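Local coordinates for protein mannan endo-1,4-beta-mannosidase (Cryptopygus antarcticus, PDB 4OOU) that hydrolyses the beta-1,4-linked backbones of mannans at internal linkages, releasing mainly mannobiose, mannotriose and mannotetraose, at residues V125-A135 against P171-P182. Sequence-based numbering, arbitrary orientation.
Sequences VFLILVLFNGA and PSLAAWEVLNEP
Ser172 opens the pairing of two parallel strands: its OG donates to Val125 O at 2.8 Å, and its carbonyl takes Leu127 N. With an alanine here, Val125 O would probably lose its hydroxyl donor and the turn before Leu173 one of its ties to the neighbouring strand. A beta bulge follows, where Leu127 O faces both Ala174 N and, weakly, Ala175 N.

Pairing is then even as far as Leu131 N, which points straight at Glu177 O (2.6 Å, 180°). It breaks at the corner at Val178, where Phe132 N reaches Val178 O from above the carbonyl plane, and resumes with Asn180 N to Phe132 O and Gly134 N to Asn180 O. Packing is tight where Leu129 CG meets Leu173 CD1 at 3.5 Å, the side chains crossing at about a right angle, and at Gly134, its N 3.3 Å from Leu179 CD1.

On the other face the extended Glu177, CG anti to the backbone N (chi1 180°), runs past Val130 CB to Arg81 and Gln278; Arg81 also binds substrate-binding Asn180. Only partly exposed Ala135 is loose, its CB no nearer than 3.9 Å, to Asn180 ND2 and to OE1 of Glu181, the probable proton donor/acceptor, whose OE2 is hydrogen-bonded to His280 ND1.

In this TIM barrel, strand 79-86 flanks 126-133, strand 238-241 pairs in parallel with 173-177 on its other edge, and helices 109-122 and 149-167 cover the apolar face.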
ATOM      1  N   VAL A 125      -6.299  -3.189  15.043  1.00 35.05           N
ATOM      2  CA  VAL A 125      -5.619  -2.531  13.934  1.00 35.80           C
ATOM      3  C   VAL A 125      -5.387  -3.429  12.714  1.00 33.54           C
ATOM      4  O   VAL A 125      -4.915  -4.537  12.794  1.00 37.86           O
ATOM      5  CB  VAL A 125      -4.258  -1.975  14.360  1.00 33.86           C
ATOM      6  CG1 VAL A 125      -3.481  -1.486  13.157  1.00 36.65           C
ATOM      7  CG2 VAL A 125      -4.457  -0.866  15.360  1.00 33.53           C
ATOM      8  N   PHE A 126      -5.676  -2.850  11.578  1.00 31.95           N
ATOM      9  CA  PHE A 126      -5.495  -3.435  10.318  1.00 30.86           C
ATOM     10  C   PHE A 126      -4.098  -3.178   9.794  1.00 35.33           C
ATOM     11  O   PHE A 126      -3.520  -2.066   9.943  1.00 31.32           O
ATOM     12  CB  PHE A 126      -6.485  -2.768   9.361  1.00 31.62           C
ATOM     13  CG  PHE A 126      -7.892  -3.292   9.459  1.00 30.04           C
ATOM     14  CD1 PHE A 126      -8.179  -4.637   9.121  1.00 29.92           C
ATOM     15  CD2 PHE A 126      -8.928  -2.444   9.818  1.00 27.69           C
ATOM     16  CE1 PHE A 126      -9.488  -5.109   9.176  1.00 31.95           C
ATOM     17  CE2 PHE A 126     -10.225  -2.906   9.894  1.00 30.75           C
ATOM     18  CZ  PHE A 126     -10.519  -4.248   9.570  1.00 32.22           C
ATOM     19  N   LEU A 127      -3.574  -4.185   9.105  1.00 38.71           N
ATOM     20  CA  LEU A 127      -2.296  -4.040   8.456  1.00 39.51           C
ATOM     21  C   LEU A 127      -2.436  -4.003   6.951  1.00 36.93           C
ATOM     22  O   LEU A 127      -3.253  -4.698   6.373  1.00 41.57           O
ATOM     23  CB  LEU A 127      -1.383  -5.186   8.868  1.00 42.26           C
ATOM     24  CG  LEU A 127      -0.841  -5.126  10.287  1.00 43.02           C
ATOM     25  CD1 LEU A 127       0.403  -6.002  10.407  1.00 44.45           C
ATOM     26  CD2 LEU A 127      -0.508  -3.696  10.700  1.00 42.39           C
ATOM     27  N   ILE A 128      -1.644  -3.165   6.316  1.00 36.30           N
ATOM     28  CA  ILE A 128      -1.444  -3.275   4.891  1.00 35.75           C
ATOM     29  C   ILE A 128       0.002  -3.693   4.741  1.00 37.29           C
ATOM     30  O   ILE A 128       0.916  -3.044   5.259  1.00 37.20           O
ATOM     31  CB  ILE A 128      -1.724  -1.973   4.145  1.00 37.26           C
ATOM     32  CG1 ILE A 128      -3.215  -1.631   4.203  1.00 37.89           C
ATOM     33  CG2 ILE A 128      -1.258  -2.088   2.684  1.00 38.04           C
ATOM     34  CD1 ILE A 128      -3.524  -0.189   3.825  1.00 39.26           C
ATOM     35  N   LEU A 129       0.206  -4.821   4.079  1.00 38.77           N
ATOM     36  CA  LEU A 129       1.539  -5.338   3.902  1.00 37.38           C
ATOM     37  C   LEU A 129       1.985  -4.916   2.528  1.00 35.96           C
ATOM     38  O   LEU A 129       1.325  -5.257   1.564  1.00 37.12           O
ATOM     39  CB  LEU A 129       1.489  -6.852   4.001  1.00 36.46           C
ATOM     40  CG  LEU A 129       1.069  -7.298   5.392  1.00 38.04           C
ATOM     41  CD1 LEU A 129       1.328  -8.783   5.605  1.00 36.73           C
ATOM     42  CD2 LEU A 129       1.763  -6.469   6.475  1.00 37.72           C
ATOM     43  N   VAL A 130       3.089  -4.180   2.418  1.00 34.88           N
ATOM     44  CA  VAL A 130       3.578  -3.810   1.085  1.00 31.95           C
ATOM     45  C   VAL A 130       4.755  -4.686   0.690  1.00 32.59           C
ATOM     46  O   VAL A 130       5.757  -4.780   1.407  1.00 33.00           O
ATOM     47  CB  VAL A 130       3.764  -2.283   0.866  1.00 32.21           C
ATOM     48  CG1 VAL A 130       4.133  -1.591   2.116  1.00 32.38           C
ATOM     49  CG2 VAL A 130       4.791  -1.961  -0.221  1.00 34.86           C
ATOM     50  N   LEU A 131       4.589  -5.354  -0.458  1.00 31.31           N
ATOM     51  CA  LEU A 131       5.493  -6.402  -0.889  1.00 30.58           C
ATOM     52  C   LEU A 131       6.852  -5.868  -1.286  1.00 31.46           C
ATOM     53  O   LEU A 131       7.832  -6.142  -0.599  1.00 35.08           O
ATOM     54  CB  LEU A 131       4.863  -7.199  -2.036  1.00 30.75           C
ATOM     55  CG  LEU A 131       4.272  -8.564  -1.661  1.00 30.95           C
ATOM     56  CD1 LEU A 131       3.749  -8.597  -0.258  1.00 30.15           C
ATOM     57  CD2 LEU A 131       3.196  -8.967  -2.639  1.00 30.34           C
ATOM     58  N   PHE A 132       6.912  -5.096  -2.369  1.00 32.44           N
ATOM     59  CA  PHE A 132       8.175  -4.527  -2.837  1.00 34.77           C
ATOM     60  C   PHE A 132       8.179  -3.031  -2.926  1.00 32.91           C
ATOM     61  O   PHE A 132       7.158  -2.385  -3.104  1.00 39.00           O
ATOM     62  CB  PHE A 132       8.505  -5.040  -4.227  1.00 34.36           C
ATOM     63  CG  PHE A 132       8.633  -6.530  -4.302  1.00 35.07           C
ATOM     64  CD1 PHE A 132       9.822  -7.151  -3.980  1.00 37.51           C
ATOM     65  CD2 PHE A 132       7.584  -7.303  -4.736  1.00 33.78           C
ATOM     66  CE1 PHE A 132       9.934  -8.538  -4.068  1.00 38.29           C
ATOM     67  CE2 PHE A 132       7.691  -8.676  -4.854  1.00 33.87           C
ATOM     68  CZ  PHE A 132       8.862  -9.297  -4.508  1.00 36.05           C
ATOM     69  N   ASN A 133       9.365  -2.479  -2.876  1.00 33.34           N
ATOM     70  CA  ASN A 133       9.531  -1.056  -3.179  1.00 31.31           C
ATOM     71  C   ASN A 133       9.703  -0.864  -4.675  1.00 29.19           C
ATOM     72  O   ASN A 133      10.399  -1.647  -5.275  1.00 26.65           O
ATOM     73  CB  ASN A 133      10.759  -0.544  -2.466  1.00 28.47           C
ATOM     74  CG  ASN A 133      10.767   0.956  -2.284  1.00 31.61           C
ATOM     75  OD1 ASN A 133      11.809   1.516  -1.906  1.00 34.85           O
ATOM     76  ND2 ASN A 133       9.630   1.632  -2.514  1.00 30.77           N
ATOM     77  N   GLY A 134       9.055   0.148  -5.263  1.00 29.31           N
ATOM     78  CA  GLY A 134       9.349   0.606  -6.624  1.00 30.12           C
ATOM     79  C   GLY A 134       9.959   2.011  -6.644  1.00 32.23           C
ATOM     80  O   GLY A 134      10.541   2.444  -7.652  1.00 30.58           O
ATOM     81  N   ALA A 135       9.835   2.739  -5.547  1.00 33.85           N
ATOM     82  CA  ALA A 135      10.480   4.068  -5.436  1.00 39.18           C
ATOM     83  C   ALA A 135      11.983   3.935  -5.695  1.00 39.77           C
ATOM     84  O   ALA A 135      12.545   4.580  -6.562  1.00 36.87           O
ATOM     85  CB  ALA A 135      10.225   4.691  -4.052  1.00 39.69           C
ATOM     86  N   PRO A 171      -7.856 -11.767  10.121  1.00 42.51           N
ATOM     87  CA  PRO A 171      -8.735 -10.643   9.775  1.00 43.36           C
ATOM     88  C   PRO A 171      -8.038  -9.292   9.863  1.00 43.63           C
ATOM     89  O   PRO A 171      -8.435  -8.338   9.190  1.00 42.52           O
ATOM     90  CB  PRO A 171      -9.849 -10.746  10.825  1.00 43.12           C
ATOM     91  CG  PRO A 171      -9.841 -12.179  11.240  1.00 40.71           C
ATOM     92  CD  PRO A 171      -8.386 -12.527  11.272  1.00 41.32           C
ATOM     93  N   SER A 172      -7.002  -9.265  10.697  1.00 42.79           N
ATOM     94  CA  SER A 172      -6.104  -8.155  10.847  1.00 44.33           C
ATOM     95  C   SER A 172      -5.392  -7.731   9.541  1.00 42.20           C
ATOM     96  O   SER A 172      -4.911  -6.591   9.444  1.00 40.30           O
ATOM     97  CB  SER A 172      -5.060  -8.512  11.890  1.00 45.69           C
ATOM     98  OG  SER A 172      -4.896  -7.385  12.716  1.00 56.80           O
ATOM     99  N   LEU A 173      -5.306  -8.644   8.571  1.00 37.44           N
ATOM    100  CA  LEU A 173      -4.653  -8.357   7.297  1.00 38.38           C
ATOM    101  C   LEU A 173      -5.650  -7.734   6.363  1.00 37.92           C
ATOM    102  O   LEU A 173      -6.425  -8.426   5.705  1.00 37.06           O
ATOM    103  CB  LEU A 173      -4.068  -9.620   6.669  1.00 39.58           C
ATOM    104  CG  LEU A 173      -3.240  -9.522   5.372  1.00 40.29           C
ATOM    105  CD1 LEU A 173      -2.245  -8.387   5.406  1.00 43.74           C
ATOM    106  CD2 LEU A 173      -2.495 -10.813   5.150  1.00 40.06           C
ATOM    107  N   ALA A 174      -5.635  -6.410   6.319  1.00 35.43           N
ATOM    108  CA  ALA A 174      -6.570  -5.683   5.503  1.00 36.16           C
ATOM    109  C   ALA A 174      -6.295  -5.858   4.009  1.00 34.50           C
ATOM    110  O   ALA A 174      -7.195  -6.118   3.251  1.00 33.27           O
ATOM    111  CB  ALA A 174      -6.543  -4.209   5.888  1.00 35.75           C
ATOM    112  N   ALA A 175      -5.046  -5.706   3.595  1.00 39.22           N
ATOM    113  CA  ALA A 175      -4.696  -5.704   2.153  1.00 38.70           C
ATOM    114  C   ALA A 175      -3.218  -5.960   1.875  1.00 38.84           C
ATOM    115  O   ALA A 175      -2.337  -5.717   2.721  1.00 38.96           O
ATOM    116  CB  ALA A 175      -5.086  -4.381   1.545  1.00 37.91           C
ATOM    117  N   TRP A 176      -2.950  -6.442   0.669  1.00 39.66           N
ATOM    118  CA  TRP A 176      -1.575  -6.589   0.184  1.00 38.73           C
ATOM    119  C   TRP A 176      -1.312  -5.492  -0.820  1.00 38.06           C
ATOM    120  O   TRP A 176      -2.154  -5.205  -1.662  1.00 37.49           O
ATOM    121  CB  TRP A 176      -1.385  -7.936  -0.512  1.00 38.05           C
ATOM    122  CG  TRP A 176      -1.829  -9.098   0.301  1.00 38.12           C
ATOM    123  CD1 TRP A 176      -3.123  -9.475   0.576  1.00 38.65           C
ATOM    124  CD2 TRP A 176      -0.994 -10.026   0.969  1.00 37.28           C
ATOM    125  NE1 TRP A 176      -3.136 -10.583   1.380  1.00 38.29           N
ATOM    126  CE2 TRP A 176      -1.842 -10.944   1.642  1.00 39.96           C
ATOM    127  CE3 TRP A 176       0.391 -10.167   1.088  1.00 40.38           C
ATOM    128  CZ2 TRP A 176      -1.344 -12.017   2.379  1.00 39.45           C
ATOM    129  CZ3 TRP A 176       0.883 -11.208   1.828  1.00 39.61           C
ATOM    130  CH2 TRP A 176       0.014 -12.135   2.458  1.00 42.29           C
ATOM    131  N   GLU A 177      -0.134  -4.892  -0.752  1.00 38.09           N
ATOM    132  CA  GLU A 177       0.278  -3.928  -1.764  1.00 36.85           C
ATOM    133  C   GLU A 177       1.471  -4.461  -2.530  1.00 37.84           C
ATOM    134  O   GLU A 177       2.554  -4.731  -1.990  1.00 38.65           O
ATOM    135  CB  GLU A 177       0.607  -2.597  -1.136  1.00 34.79           C
ATOM    136  CG  GLU A 177       1.041  -1.566  -2.131  1.00 37.14           C
ATOM    137  CD  GLU A 177       1.164  -0.176  -1.536  1.00 37.86           C
ATOM    138  OE1 GLU A 177       0.585   0.088  -0.446  1.00 29.16           O
ATOM    139  OE2 GLU A 177       1.867   0.639  -2.191  1.00 36.17           O
ATOM    140  N   VAL A 178       1.278  -4.589  -3.822  1.00 36.49           N
ATOM    141  CA  VAL A 178       2.275  -5.249  -4.636  1.00 35.28           C
ATOM    142  C   VAL A 178       3.534  -4.459  -4.678  1.00 30.60           C
ATOM    143  O   VAL A 178       4.617  -4.990  -4.466  1.00 29.16           O
ATOM    144  CB  VAL A 178       1.812  -5.429  -6.090  1.00 34.78           C
ATOM    145  CG1 VAL A 178       2.834  -6.256  -6.843  1.00 37.78           C
ATOM    146  CG2 VAL A 178       0.462  -6.101  -6.126  1.00 34.12           C
ATOM    147  N   LEU A 179       3.400  -3.182  -4.990  1.00 31.70           N
ATOM    148  CA  LEU A 179       4.576  -2.379  -5.293  1.00 31.92           C
ATOM    149  C   LEU A 179       4.293  -0.942  -4.888  1.00 33.92           C
ATOM    150  O   LEU A 179       3.195  -0.438  -5.107  1.00 35.34           O
ATOM    151  CB  LEU A 179       4.882  -2.500  -6.769  1.00 30.39           C
ATOM    152  CG  LEU A 179       6.137  -1.799  -7.287  1.00 32.00           C
ATOM    153  CD1 LEU A 179       7.416  -2.391  -6.692  1.00 31.03           C
ATOM    154  CD2 LEU A 179       6.165  -1.871  -8.807  1.00 29.57           C
ATOM    155  N   ASN A 180       5.266  -0.309  -4.241  1.00 33.14           N
ATOM    156  CA  ASN A 180       5.106   1.052  -3.732  1.00 30.66           C
ATOM    157  C   ASN A 180       5.777   2.019  -4.720  1.00 31.93           C
ATOM    158  O   ASN A 180       6.929   1.786  -5.133  1.00 33.05           O
ATOM    159  CB  ASN A 180       5.769   1.183  -2.358  1.00 28.59           C
ATOM    160  CG  ASN A 180       5.954   2.652  -1.923  1.00 27.79           C
ATOM    161  OD1 ASN A 180       5.014   3.276  -1.419  1.00 28.41           O
ATOM    162  ND2 ASN A 180       7.151   3.207  -2.134  1.00 25.33           N
ATOM    163  N   GLU A 181       5.079   3.088  -5.082  1.00 30.28           N
ATOM    164  CA  GLU A 181       5.617   4.095  -6.012  1.00 34.44           C
ATOM    165  C   GLU A 181       6.346   3.476  -7.232  1.00 34.40           C
ATOM    166  O   GLU A 181       7.554   3.640  -7.432  1.00 35.69           O
ATOM    167  CB  GLU A 181       6.476   5.139  -5.254  1.00 34.51           C
ATOM    168  CG  GLU A 181       5.701   5.761  -4.084  1.00 35.27           C
ATOM    169  CD  GLU A 181       6.256   7.088  -3.560  1.00 38.35           C
ATOM    170  OE1 GLU A 181       7.432   7.469  -3.860  1.00 41.44           O
ATOM    171  OE2 GLU A 181       5.480   7.760  -2.818  1.00 37.25           O
ATOM    172  N   PRO A 182       5.598   2.733  -8.043  1.00 35.29           N
ATOM    173  CA  PRO A 182       6.178   2.114  -9.228  1.00 36.72           C
ATOM    174  C   PRO A 182       6.825   3.134 -10.148  1.00 37.45           C
ATOM    175  O   PRO A 182       7.651   2.764 -10.963  1.00 43.67           O
ATOM    176  CB  PRO A 182       4.961   1.508  -9.935  1.00 35.78           C
ATOM    177  CG  PRO A 182       3.940   1.315  -8.861  1.00 34.59           C
ATOM    178  CD  PRO A 182       4.165   2.424  -7.883  1.00 33.92           C
TER